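Local structure of YusO protein (1S3J) at residues A17-Q20 / K21-E25; G50-K53 / V54-A58; V68-M71 / A72-L75; G101-K104 / F105-L109; K113-M116 / A117-S121. The protein represses the multidrug resistance operon mdtRP by binding directly to its promoter region as a homodimer of the MarR family. All blocks are in the same frame, centred on the assembly; numbering follows the deposited sequence.

Contact 1 (A17-Q20 / K21-E25); sequences ALFQ and KIQPE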
loop_
_atom_site.group_PDB
_atom_site.type_symbol
_atom_site.label_atom_id
_atom_site.label_comp_id
_atom_site.label_asym_id
_atom_site.label_seq_id
_atom_site.Cartn_x
_atom_site.Cartn_y
_atom_site.Cartn_z
ATOM N N ALA A 17 -3.881 -10.053 -5.096
ATOM C CA ALA A 17 -2.852 -10.883 -5.692
ATOM C C ALA A 17 -1.852 -10.005 -6.441
ATOM O O ALA A 17 -0.674 -10.289 -6.441
ATOM C CB ALA A 17 -3.458 -11.898 -6.626
ATOM N N LEU A 18 -2.320 -8.949 -7.097
ATOM C CA LEU A 18 -1.410 -8.083 -7.850
ATOM C C LEU A 18 -0.465 -7.373 -6.889
ATOM O O LEU A 18 0.736 -7.316 -7.130
ATOM C CB LEU A 18 -2.183 -7.099 -8.743
ATOM C CG LEU A 18 -2.882 -7.797 -9.928
ATOM C CD1 LEU A 18 -3.837 -6.906 -10.600
ATOM C CD2 LEU A 18 -1.867 -8.278 -10.921
ATOM N N PHE A 19 -1.018 -6.900 -5.782
ATOM C CA PHE A 19 -0.275 -6.168 -4.764
ATOM C C PHE A 19 0.805 -7.033 -4.125
ATOM O O PHE A 19 1.971 -6.695 -4.201
ATOM C CB PHE A 19 -1.221 -5.619 -3.700
ATOM C CG PHE A 19 -0.524 -4.813 -2.636
ATOM C CD1 PHE A 19 -0.107 -3.514 -2.891
ATOM C CD2 PHE A 19 -0.265 -5.357 -1.392
ATOM C CE1 PHE A 19 0.562 -2.768 -1.915
ATOM C CE2 PHE A 19 0.399 -4.606 -0.409
ATOM C CZ PHE A 19 0.810 -3.314 -0.681
ATOM N N GLN A 20 0.428 -8.156 -3.519
ATOM C CA GLN A 20 1.405 -9.098 -2.972
ATOM C C GLN A 20 2.526 -9.456 -3.938
ATOM O O GLN A 20 3.627 -9.776 -3.523
ATOM C CB GLN A 20 0.717 -10.389 -2.540
ATOM C CG GLN A 20 -0.136 -10.261 -1.282
ATOM C CD GLN A 20 -1.107 -11.444 -1.138
ATOM O OE1 GLN A 20 -1.817 -11.799 -2.086
ATOM N NE2 GLN A 20 -1.112 -12.065 0.033
ATOM N N LYS A 21 2.231 -9.433 -5.233
ATOM C CA LYS A 21 3.210 -9.755 -6.271
ATOM C C LYS A 21 4.052 -8.553 -6.709
ATOM O O LYS A 21 5.212 -8.712 -7.103
ATOM C CB LYS A 21 2.479 -10.308 -7.490
ATOM C CG LYS A 21 3.062 -11.582 -8.053
ATOM C CD LYS A 21 2.232 -12.056 -9.262
ATOM C CE LYS A 21 0.892 -12.727 -8.876
ATOM N NZ LYS A 21 1.065 -14.061 -8.221
ATOM N N ILE A 22 3.464 -7.359 -6.675
ATOM C CA ILE A 22 4.100 -6.175 -7.249
ATOM C C ILE A 22 4.783 -5.350 -6.174
ATOM O O ILE A 22 5.842 -4.783 -6.425
ATOM C CB ILE A 22 3.085 -5.313 -8.043
ATOM C CG1 ILE A 22 2.742 -5.975 -9.375
ATOM C CG2 ILE A 22 3.641 -3.917 -8.353
ATOM C CD1 ILE A 22 1.414 -5.502 -9.975
ATOM N N GLN A 23 4.193 -5.294 -4.988
ATOM C CA GLN A 23 4.768 -4.533 -3.877
ATOM C C GLN A 23 6.191 -4.957 -3.521
ATOM O O GLN A 23 7.073 -4.103 -3.519
ATOM C CB GLN A 23 3.872 -4.556 -2.637
ATOM C CG GLN A 23 4.270 -3.544 -1.588
ATOM C CD GLN A 23 4.692 -4.175 -0.267
ATOM O OE1 GLN A 23 5.370 -5.222 -0.241
ATOM N NE2 GLN A 23 4.296 -3.537 0.838
ATOM N N PRO A 24 6.441 -6.238 -3.239
ATOM C CA PRO A 24 7.816 -6.685 -2.965
ATOM C C PRO A 24 8.793 -6.302 -4.085
ATOM O O PRO A 24 9.922 -5.908 -3.789
ATOM C CB PRO A 24 7.685 -8.210 -2.864
ATOM C CG PRO A 24 6.273 -8.427 -2.459
ATOM C CD PRO A 24 5.482 -7.355 -3.160
ATOM N N GLU A 25 8.358 -6.397 -5.341
ATOM C CA GLU A 25 9.229 -6.063 -6.464
ATOM C C GLU A 25 9.576 -4.576 -6.477
ATOM O O GLU A 25 10.714 -4.210 -6.754
ATOM C CB GLU A 25 8.592 -6.470 -7.793
ATOM C CG GLU A 25 9.442 -7.407 -8.626
ATOM C CD GLU A 25 8.746 -7.831 -9.908
ATOM O OE1 GLU A 25 7.554 -8.215 -9.854
ATOM O OE2 GLU A 25 9.401 -7.785 -10.970
#

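Contact 2 (G50-K53 / V54-A58); sequences GSLK and VSEIA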
loop_
_atom_site.group_PDB
_atom_site.type_symbol
_atom_site.label_atom_id
_atom_site.label_comp_id
_atom_site.label_asym_id
_atom_site.label_seq_id
_atom_site.Cartn_x
_atom_site.Cartn_y
_atom_site.Cartn_z
ATOM N N GLY A 50 9.203 21.902 -8.621
ATOM C CA GLY A 50 10.479 22.608 -8.653
ATOM C C GLY A 50 11.094 22.880 -7.281
ATOM O O GLY A 50 12.186 22.398 -6.947
ATOM N N SER A 51 10.397 23.690 -6.500
ATOM C CA SER A 51 10.793 24.006 -5.143
ATOM C C SER A 51 9.590 23.932 -4.212
ATOM O O SER A 51 8.478 24.300 -4.597
ATOM C CB SER A 51 11.381 25.416 -5.103
ATOM O OG SER A 51 11.864 25.715 -3.814
ATOM N N LEU A 52 9.813 23.457 -2.989
ATOM C CA LEU A 52 8.787 23.492 -1.948
ATOM C C LEU A 52 9.393 23.826 -0.593
ATOM O O LEU A 52 10.517 23.455 -0.306
ATOM C CB LEU A 52 8.067 22.148 -1.858
ATOM C CG LEU A 52 7.195 21.748 -3.057
ATOM C CD1 LEU A 52 6.698 20.321 -2.927
ATOM C CD2 LEU A 52 6.017 22.701 -3.225
ATOM N N LYS A 53 8.630 24.521 0.243
ATOM C CA LYS A 53 9.013 24.738 1.620
ATOM C C LYS A 53 8.978 23.400 2.370
ATOM O O LYS A 53 8.280 22.470 1.956
ATOM C CB LYS A 53 8.082 25.757 2.285
ATOM C CG LYS A 53 7.975 27.109 1.546
ATOM C CD LYS A 53 6.747 27.857 2.049
ATOM C CE LYS A 53 6.787 29.322 1.727
ATOM N NZ LYS A 53 5.425 29.910 1.950
ATOM N N VAL A 54 9.754 23.295 3.444
ATOM C CA VAL A 54 9.711 22.119 4.297
ATOM C C VAL A 54 8.306 21.948 4.863
ATOM O O VAL A 54 7.811 20.826 4.942
ATOM C CB VAL A 54 10.711 22.187 5.470
ATOM C CG1 VAL A 54 10.385 21.103 6.514
ATOM C CG2 VAL A 54 12.101 22.001 4.963
ATOM N N SER A 55 7.674 23.055 5.241
ATOM C CA SER A 55 6.315 23.023 5.799
ATOM C C SER A 55 5.255 22.569 4.792
ATOM O O SER A 55 4.190 22.067 5.187
ATOM C CB SER A 55 5.930 24.401 6.365
ATOM O OG SER A 55 5.643 25.327 5.343
ATOM N N GLU A 56 5.528 22.766 3.503
ATOM C CA GLU A 56 4.610 22.356 2.456
ATOM C C GLU A 56 4.647 20.841 2.295
ATOM O O GLU A 56 3.612 20.197 2.225
ATOM C CB GLU A 56 4.944 23.036 1.119
ATOM C CG GLU A 56 4.555 24.511 1.053
ATOM C CD GLU A 56 4.916 25.152 -0.279
ATOM O OE1 GLU A 56 6.085 25.040 -0.724
ATOM O OE2 GLU A 56 4.020 25.762 -0.894
ATOM N N ILE A 57 5.847 20.281 2.224
ATOM C CA ILE A 57 6.019 18.827 2.141
ATOM C C ILE A 57 5.420 18.156 3.369
ATOM O O ILE A 57 4.724 17.160 3.246
ATOM C CB ILE A 57 7.510 18.474 1.999
ATOM C CG1 ILE A 57 7.975 18.815 0.589
ATOM C CG2 ILE A 57 7.760 17.004 2.288
ATOM C CD1 ILE A 57 9.447 18.626 0.375
ATOM N N ALA A 58 5.689 18.711 4.547
ATOM C CA ALA A 58 5.162 18.159 5.785
ATOM C C ALA A 58 3.648 18.062 5.688
ATOM O O ALA A 58 3.069 17.044 6.028
ATOM C CB ALA A 58 5.570 19.014 6.969
#

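Contact 3 (V68-M71 / A72-L75); sequences VTLM and ADRL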
loop_
_atom_site.group_PDB
_atom_site.type_symbol
_atom_site.label_atom_id
_atom_site.label_comp_id
_atom_site.label_asym_id
_atom_site.label_seq_id
_atom_site.Cartn_x
_atom_site.Cartn_y
_atom_site.Cartn_z
ATOM N N VAL A 68 10.120 15.711 8.047
ATOM C CA VAL A 68 10.651 16.088 6.720
ATOM C C VAL A 68 12.123 16.494 6.795
ATOM O O VAL A 68 12.921 16.160 5.922
ATOM C CB VAL A 68 9.826 17.206 6.055
ATOM C CG1 VAL A 68 10.432 17.584 4.681
ATOM C CG2 VAL A 68 8.419 16.753 5.888
ATOM N N THR A 69 12.486 17.196 7.857
ATOM C CA THR A 69 13.857 17.662 8.061
ATOM C C THR A 69 14.802 16.481 8.121
ATOM O O THR A 69 15.930 16.557 7.619
ATOM C CB THR A 69 13.923 18.495 9.355
ATOM O OG1 THR A 69 13.301 19.773 9.130
ATOM C CG2 THR A 69 15.360 18.811 9.783
ATOM N N LEU A 70 14.356 15.376 8.718
ATOM C CA LEU A 70 15.174 14.164 8.732
ATOM C C LEU A 70 15.251 13.503 7.343
ATOM O O LEU A 70 16.289 12.969 6.960
ATOM C CB LEU A 70 14.662 13.166 9.765
ATOM C CG LEU A 70 15.439 11.858 9.866
ATOM C CD1 LEU A 70 16.877 12.166 10.268
ATOM C CD2 LEU A 70 14.786 10.900 10.864
HETATM N N MSE A 71 14.160 13.512 6.592
HETATM C CA MSE A 71 14.202 12.982 5.225
HETATM C C MSE A 71 15.189 13.820 4.413
HETATM O O MSE A 71 16.031 13.294 3.700
HETATM C CB MSE A 71 12.834 13.064 4.568
HETATM C CG MSE A 71 11.832 12.048 5.076
HETATM SE SE MSE A 71 10.037 12.591 4.540
HETATM C CE MSE A 71 9.060 11.939 6.134
ATOM N N ALA A 72 15.056 15.136 4.534
ATOM C CA ALA A 72 15.940 16.076 3.856
ATOM C C ALA A 72 17.399 15.821 4.210
ATOM O O ALA A 72 18.240 15.847 3.327
ATOM C CB ALA A 72 15.548 17.502 4.196
ATOM N N ASP A 73 17.702 15.542 5.485
ATOM C CA ASP A 73 19.087 15.249 5.906
ATOM C C ASP A 73 19.622 14.076 5.110
ATOM O O ASP A 73 20.728 14.124 4.594
ATOM C CB ASP A 73 19.154 14.854 7.396
ATOM C CG ASP A 73 19.056 16.041 8.344
ATOM O OD1 ASP A 73 19.400 17.160 7.942
ATOM O OD2 ASP A 73 18.668 15.946 9.528
ATOM N N ARG A 74 18.827 13.006 5.029
ATOM C CA ARG A 74 19.247 11.774 4.372
ATOM C C ARG A 74 19.507 12.048 2.896
ATOM O O ARG A 74 20.548 11.720 2.373
ATOM C CB ARG A 74 18.187 10.672 4.532
ATOM C CG ARG A 74 17.958 10.200 5.965
ATOM C CD ARG A 74 17.071 8.934 6.089
ATOM N NE ARG A 74 16.729 8.630 7.484
ATOM C CZ ARG A 74 17.485 7.915 8.317
ATOM N NH1 ARG A 74 18.650 7.409 7.930
ATOM N NH2 ARG A 74 17.073 7.705 9.556
ATOM N N LEU A 75 18.561 12.703 2.253
ATOM C CA LEU A 75 18.698 13.082 0.863
ATOM C C LEU A 75 19.899 14.030 0.616
ATOM O O LEU A 75 20.649 13.805 -0.319
ATOM C CB LEU A 75 17.378 13.698 0.354
ATOM C CG LEU A 75 16.228 12.685 0.205
ATOM C CD1 LEU A 75 14.924 13.405 0.046
ATOM C CD2 LEU A 75 16.474 11.715 -0.960
#

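Contact 4 (G101-K104 / F105-L109); sequences GDIK and FEEVL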
loop_
_atom_site.group_PDB
_atom_site.type_symbol
_atom_site.label_atom_id
_atom_site.label_comp_id
_atom_site.label_asym_id
_atom_site.label_seq_id
_atom_site.Cartn_x
_atom_site.Cartn_y
_atom_site.Cartn_z
ATOM N N GLY A 101 19.979 14.127 -7.986
ATOM C CA GLY A 101 18.696 13.725 -7.445
ATOM C C GLY A 101 17.653 13.543 -8.525
ATOM O O GLY A 101 16.836 12.642 -8.431
ATOM N N ASP A 102 17.678 14.415 -9.532
ATOM C CA ASP A 102 16.836 14.282 -10.719
ATOM C C ASP A 102 17.119 12.944 -11.397
ATOM O O ASP A 102 16.206 12.198 -11.735
ATOM C CB ASP A 102 17.119 15.432 -11.694
ATOM C CG ASP A 102 16.162 15.465 -12.852
ATOM O OD1 ASP A 102 14.996 15.883 -12.655
ATOM O OD2 ASP A 102 16.490 15.094 -13.997
ATOM N N ILE A 103 18.394 12.636 -11.560
ATOM C CA ILE A 103 18.816 11.383 -12.169
ATOM C C ILE A 103 18.371 10.184 -11.319
ATOM O O ILE A 103 17.975 9.166 -11.851
ATOM C CB ILE A 103 20.345 11.385 -12.359
ATOM C CG1 ILE A 103 20.748 12.414 -13.421
ATOM C CG2 ILE A 103 20.856 10.004 -12.747
ATOM C CD1 ILE A 103 22.205 12.861 -13.310
ATOM N N LYS A 104 18.428 10.323 -9.999
ATOM C CA LYS A 104 18.076 9.227 -9.104
ATOM C C LYS A 104 16.567 9.004 -9.099
ATOM O O LYS A 104 16.120 7.851 -9.075
ATOM C CB LYS A 104 18.577 9.478 -7.677
ATOM C CG LYS A 104 18.700 8.219 -6.822
ATOM C CD LYS A 104 19.601 7.189 -7.483
ATOM C CE LYS A 104 20.015 6.124 -6.538
ATOM N NZ LYS A 104 21.168 5.365 -7.069
ATOM N N PHE A 105 15.797 10.094 -9.153
ATOM C CA PHE A 105 14.340 9.994 -9.216
ATOM C C PHE A 105 13.902 9.320 -10.515
ATOM O O PHE A 105 12.869 8.632 -10.544
ATOM C CB PHE A 105 13.668 11.361 -9.100
ATOM C CG PHE A 105 12.185 11.320 -9.320
ATOM C CD1 PHE A 105 11.344 10.753 -8.365
ATOM C CD2 PHE A 105 11.632 11.794 -10.493
ATOM C CE1 PHE A 105 9.971 10.696 -8.572
ATOM C CE2 PHE A 105 10.255 11.739 -10.711
ATOM C CZ PHE A 105 9.427 11.201 -9.752
ATOM N N GLU A 106 14.699 9.505 -11.573
ATOM C CA GLU A 106 14.363 8.990 -12.902
ATOM C C GLU A 106 14.681 7.505 -13.007
ATOM O O GLU A 106 13.934 6.752 -13.618
ATOM C CB GLU A 106 15.099 9.778 -13.989
ATOM C CG GLU A 106 14.268 10.093 -15.219
ATOM C CD GLU A 106 13.046 10.941 -14.922
ATOM O OE1 GLU A 106 13.207 12.065 -14.395
ATOM O OE2 GLU A 106 11.914 10.482 -15.233
ATOM N N GLU A 107 15.796 7.110 -12.393
ATOM C CA GLU A 107 16.223 5.714 -12.322
ATOM C C GLU A 107 15.237 4.876 -11.502
ATOM O O GLU A 107 14.899 3.767 -11.874
ATOM C CB GLU A 107 17.619 5.629 -11.707
ATOM C CG GLU A 107 18.716 6.206 -12.583
ATOM C CD GLU A 107 20.112 6.089 -11.965
ATOM O OE1 GLU A 107 20.240 5.854 -10.735
ATOM O OE2 GLU A 107 21.098 6.241 -12.727
ATOM N N VAL A 108 14.762 5.426 -10.392
ATOM C CA VAL A 108 13.781 4.753 -9.564
ATOM C C VAL A 108 12.443 4.618 -10.329
ATOM O O VAL A 108 11.825 3.553 -10.334
ATOM C CB VAL A 108 13.577 5.503 -8.230
ATOM C CG1 VAL A 108 12.399 4.928 -7.443
ATOM C CG2 VAL A 108 14.852 5.451 -7.373
ATOM N N LEU A 109 12.016 5.690 -10.986
ATOM C CA LEU A 109 10.728 5.691 -11.685
ATOM C C LEU A 109 10.733 4.717 -12.888
ATOM O O LEU A 109 9.762 3.990 -13.111
ATOM C CB LEU A 109 10.380 7.107 -12.149
ATOM C CG LEU A 109 8.903 7.425 -12.409
ATOM C CD1 LEU A 109 8.125 7.571 -11.100
ATOM C CD2 LEU A 109 8.785 8.704 -13.257
#

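Contact 5 (K113-M116 / A117-S121); sequences KAIM and ARYLS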
loop_
_atom_site.group_PDB
_atom_site.type_symbol
_atom_site.label_atom_id
_atom_site.label_comp_id
_atom_site.label_asym_id
_atom_site.label_seq_id
_atom_site.Cartn_x
_atom_site.Cartn_y
_atom_site.Cartn_z
ATOM N N LYS A 113 8.388 1.611 -13.654
ATOM C CA LYS A 113 7.625 1.567 -14.890
ATOM C C LYS A 113 7.843 0.203 -15.547
ATOM O O LYS A 113 6.893 -0.446 -15.946
ATOM C CB LYS A 113 8.048 2.714 -15.825
ATOM C CG LYS A 113 7.577 2.593 -17.273
ATOM C CD LYS A 113 8.125 3.729 -18.160
ATOM C CE LYS A 113 7.336 3.842 -19.466
ATOM N NZ LYS A 113 6.751 2.528 -19.892
ATOM N N ALA A 114 9.100 -0.229 -15.609
ATOM C CA ALA A 114 9.468 -1.481 -16.225
ATOM C C ALA A 114 8.808 -2.665 -15.535
ATOM O O ALA A 114 8.409 -3.612 -16.203
ATOM C CB ALA A 114 10.985 -1.637 -16.236
ATOM N N ILE A 115 8.691 -2.619 -14.210
ATOM C CA ILE A 115 7.954 -3.658 -13.473
ATOM C C ILE A 115 6.461 -3.689 -13.843
ATOM O O ILE A 115 5.905 -4.742 -14.143
ATOM C CB ILE A 115 8.114 -3.467 -11.951
ATOM C CG1 ILE A 115 9.479 -3.988 -11.503
ATOM C CG2 ILE A 115 7.003 -4.190 -11.179
ATOM C CD1 ILE A 115 9.922 -3.529 -10.118
HETATM N N MSE A 116 5.823 -2.531 -13.825
HETATM C CA MSE A 116 4.394 -2.427 -14.133
HETATM C C MSE A 116 4.108 -2.894 -15.546
HETATM O O MSE A 116 3.149 -3.610 -15.781
HETATM C CB MSE A 116 3.903 -0.978 -13.970
HETATM C CG MSE A 116 2.384 -0.817 -14.102
HETATM SE SE MSE A 116 1.373 -1.899 -12.817
HETATM C CE MSE A 116 2.501 -1.755 -11.298
ATOM N N ALA A 117 4.973 -2.495 -16.476
ATOM C CA ALA A 117 4.780 -2.752 -17.896
ATOM C C ALA A 117 4.932 -4.228 -18.246
ATOM O O ALA A 117 4.485 -4.638 -19.303
ATOM C CB ALA A 117 5.748 -1.901 -18.745
ATOM N N ARG A 118 5.560 -5.019 -17.381
ATOM C CA ARG A 118 5.595 -6.468 -17.586
ATOM C C ARG A 118 4.208 -7.052 -17.383
ATOM O O ARG A 118 3.816 -7.991 -18.067
ATOM C CB ARG A 118 6.582 -7.160 -16.640
ATOM C CG ARG A 118 8.038 -7.036 -17.078
ATOM C CD ARG A 118 9.005 -8.063 -16.459
ATOM N NE ARG A 118 8.429 -8.854 -15.367
ATOM C CZ ARG A 118 8.397 -8.483 -14.080
ATOM N NH1 ARG A 118 8.889 -7.310 -13.687
ATOM N NH2 ARG A 118 7.854 -9.294 -13.173
ATOM N N TYR A 119 3.470 -6.495 -16.435
ATOM C CA TYR A 119 2.096 -6.914 -16.211
ATOM C C TYR A 119 1.180 -6.338 -17.277
ATOM O O TYR A 119 0.421 -7.065 -17.881
ATOM C CB TYR A 119 1.624 -6.533 -14.815
ATOM C CG TYR A 119 2.403 -7.206 -13.726
ATOM C CD1 TYR A 119 1.963 -8.389 -13.152
ATOM C CD2 TYR A 119 3.589 -6.659 -13.265
ATOM C CE1 TYR A 119 2.707 -9.009 -12.144
ATOM C CE2 TYR A 119 4.331 -7.264 -12.271
ATOM C CZ TYR A 119 3.896 -8.432 -11.716
ATOM O OH TYR A 119 4.643 -9.017 -10.718
ATOM N N LEU A 120 1.303 -5.047 -17.548
ATOM C CA LEU A 120 0.393 -4.354 -18.457
ATOM C C LEU A 120 0.486 -4.851 -19.891
ATOM O O LEU A 120 -0.480 -4.745 -20.643
ATOM C CB LEU A 120 0.650 -2.843 -18.420
ATOM C CG LEU A 120 0.338 -2.190 -17.074
ATOM C CD1 LEU A 120 0.653 -0.692 -17.102
ATOM C CD2 LEU A 120 -1.113 -2.445 -16.651
ATOM N N SER A 121 1.634 -5.411 -20.269
ATOM C CA SER A 121 1.834 -5.859 -21.633
ATOM C C SER A 121 0.971 -7.072 -22.030
ATOM O O SER A 121 0.855 -7.348 -23.218
ATOM C CB SER A 121 3.310 -6.141 -21.906
ATOM O OG SER A 121 3.779 -7.191 -21.086
#

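Contact 1 (A17-Q20 / K21-E25)
Phe19 and Gln23 stand one turn apart on helix 4-32, the long first helix of this MarR-family fold, and pack as an i/i+4 pair. In both, CG is anti to the backbone N (chi1 -178° for Phe19, -167° for Gln23), which sends the two side chains the same way and lays the glutamine methylenes against one face of the phenyl ring. Gln23 CB is 3.9 Å from the Phe19 ring centroid and close to the ring normal, a CH-pi contact, and Gln23 CG comes within 3.6 Å of Phe19 CZ. The amide plane is turned 56° from the ring, so the two flat groups do not stack. Glutamine suits such a place: its alkyl part covers an aromatic ring while its end stays polar. Phe19 also packs on Phe19 of the second subunit.

Lys21 lies along the preceding turn. Its CB is 3.3 Å from Ala17 O, the carbonyl that accepts its N-H, and a bend at chi3 brings CE to 3.8 Å from the same oxygen before the end of the chain turns away. On the more buried part of the helix, Leu18 CB touches Ile22 CD1 at 4.1 Å; beyond them are Met116 and Tyr119 of helix 99-120, reached by Ile22, and Leu138 of the second subunit, packed on Leu18.

The helix is kinked at Pro24, whose ring nitrogen has no hydrogen to give. Just before it, Phe19 O accepts both Gln23 N, at 2.7 Å, and Ile22 N. At the kink itself, Pro24 CD is pressed to 3.1 Å from Gln20 O.

Contact 2 (G50-K53 / V54-A58)
Glu56 reaches back from the first turn of helix 54-61 and overlaps the end of the strand before it, its carboxylate lying across Leu52 and Lys53. With CG anti to its own carbonyl carbon (chi1 -74°) and the rest of the chain extended, the side chain carries OE1 to the backbone N-H of Lys53, which it accepts at 2.8 Å. The bond is nearly straight, 162° at the hydrogen, and uses the anti lone pair of OE1. The same oxygen rests 3.4 Å from Leu52 CD2, where the two side chains cross at about a right angle.

Lys53 is the N-cap residue and Glu56 the third residue of the helix, so this bond is one half of a capping box. The reciprocal half cannot form, because a lysine side chain offers no acceptor. Instead its methylenes pass at a slant over the glutamate, with Lys53 CG 3.6 Å from Glu56 OE1, while NZ stays 5.2 Å from Glu56 OE2, too far for their charged atoms to touch. The helix opened here is the first of the predicted helix-turn-helix, and strand 51-53 belongs to the small antiparallel sheet of the winged-helix domain.

Lys53 O receives Ile57 N at 3.3 Å, starting the regular i/i+4 bonding. Branched, apolar Ile57 is buried, its CG1 meeting Leu52 CD1 at 4.0 Å; Leu52 in turn packs on Ser45 and Leu46 of helix 37-49, and Ile57 on Val42. Val54 points away from the strand end and packs on Ile93 of the sheet and on Val68 and Thr69 of helix 65-77.

Contact 3 (V68-M71 / A72-L75)
Leu70 and Arg74 meet on helix 65-77, the second helix of the predicted helix-turn-helix and the probable recognition helix, as in MarR relatives. Leu70 has CG anti to the backbone N (chi1 180°), which swings its methyl groups toward the next turn; Arg74 takes the other common choice, with CG beside its N (chi1 -65°) and an extended chain as far as NE. Leu70 CD2 thus comes to 4.1 Å from Arg74 NH2, oblique to the guanidinium. Both residues also touch a crystal neighbour, which may influence these exposed side chains.

Asp73 folds back over the preceding turn, CG 3.3 Å from Thr69 O, and its carboxylate is engaged by Arg83 of strand 81-85 in a salt bridge. Toward the protein interior the residues are apolar. Ala72 brings only a methyl, 3.4 Å from Val68 O, and its small size lets strand 81-85 come close through Ile81. Selenomethionine Met71, a flexible chain bent at chi3, packs on Ala38, Val42 and Met61. Leu75, bulkier and buried, packs on Ile81 and Leu80. Leu75 CG lies 3.6 Å from Met71 O; that oxygen accepts Leu75 N at 3.0 Å, almost straight.

Contact 4 (G101-K104 / F105-L109)
Glu107 reaches back along helix 99-120, the helix that leads from the winged-helix domain toward the dimer interface, and touches Ile103 and Lys104, one turn earlier. Its extended chain, with CG anti to its own carbonyl carbon (chi1 -68°), runs side by side with Ile103. Glu107 OE2 is 3.8 Å from Ile103 CG2, while OE1 faces the lysine. Lys104 approaches across it: CD comes to 3.6 Å from Glu107 OE1, and NZ forms a long i/i+3 salt bridge to the same oxygen at 3.8 Å. A bend at chi2 (56°) turns the lysine along the helix toward the glutamate. At that length the pairing is loose, and NZ has a second partner in Gln33 OE1, which it hydrogen-bonds.

Farther round the helix, Asp102 OD2 and Glu106 OE1 come within 4.5 Å of each other, like charges that would be expected to repel. Lys47 of helix 37-49 is salt-bridged to both carboxylates and probably offsets that cost.

The buried part of the helix is apolar. Phe105 projects its ring onto Leu40, Leu43 and Ala44 of helix 37-49, and Val108 packs on Leu40. Gly101, buried near the helix start, has its N bonded to Thr98 OG1. Its O takes Phe105 N at 2.8 Å, and one turn on Val108 CG2 rests 3.2 Å from Lys104 O.

Contact 5 (K113-M116 / A117-S121)
Packing along a single helix, Met116 against Leu120, marks the last turns of helix 99-120, where the chain lies against helix 4-32 and the second subunit. Selenomethionine Met116 has CG anti to the backbone N (chi1 -173°), and that CG meets Leu120 CD1 at 3.5 Å, tighter than usual for two carbons. The two side chains cross at a slant, the methionine bent at chi2 and chi3. Flexible and branched apolar groups fit this buried seam: Met116 packs on Gln12 of the second subunit and Leu120 on Ile11 of the second subunit.

Ile115 and Tyr119 form a neighbouring i/i+4 pair. Tyr119 CE2 is 4.2 Å from Ile115 CG2, and the ring turns its rim to the backbone, with CD2 3.1 Å from Ile115 O. This is the helical dimer interface of a MarR-family protein, in which the terminal helices of both chains interlock. Ala117, small enough for close approach, sets its CB 3.4 Å from Lys113 O and packs on Met8 of the second subunit.

Arg118 folds sharply at chi3 (-10°), which returns its guanidinium to Ile115: NH1 is 3.8 Å from Ile115 CA and 4.0 Å from Ile115 CG1. The charge is met by Glu25 of helix 4-32, one carboxylate oxygen salt-bridged to Arg118 NH1 and the other probably hydrogen-bonded to Tyr119 OH.

In the fold
From the N terminus the five contacts follow in series. Each is a continuous stretch of chain, so none closes a long loop and none nests within or crosses another. Contact 1 lies on helix 4-32, in the dimerisation region. Contact 2 joins strand 51-53 to the first helix of the predicted helix-turn-helix, and contact 3 lies on the second; their centres are about 12 Å apart, and they touch where Ile57 and Ala58 pack on Val68. Contacts 4 and 5 share helix 99-120, which spans the fold: contact 4 sits nearer the DNA-binding part, contact 5 returns to contact 1 through Glu25. Contacts 1 and 5 both meet the second subunit and lie about 31 Å, centre to centre, from contact 2.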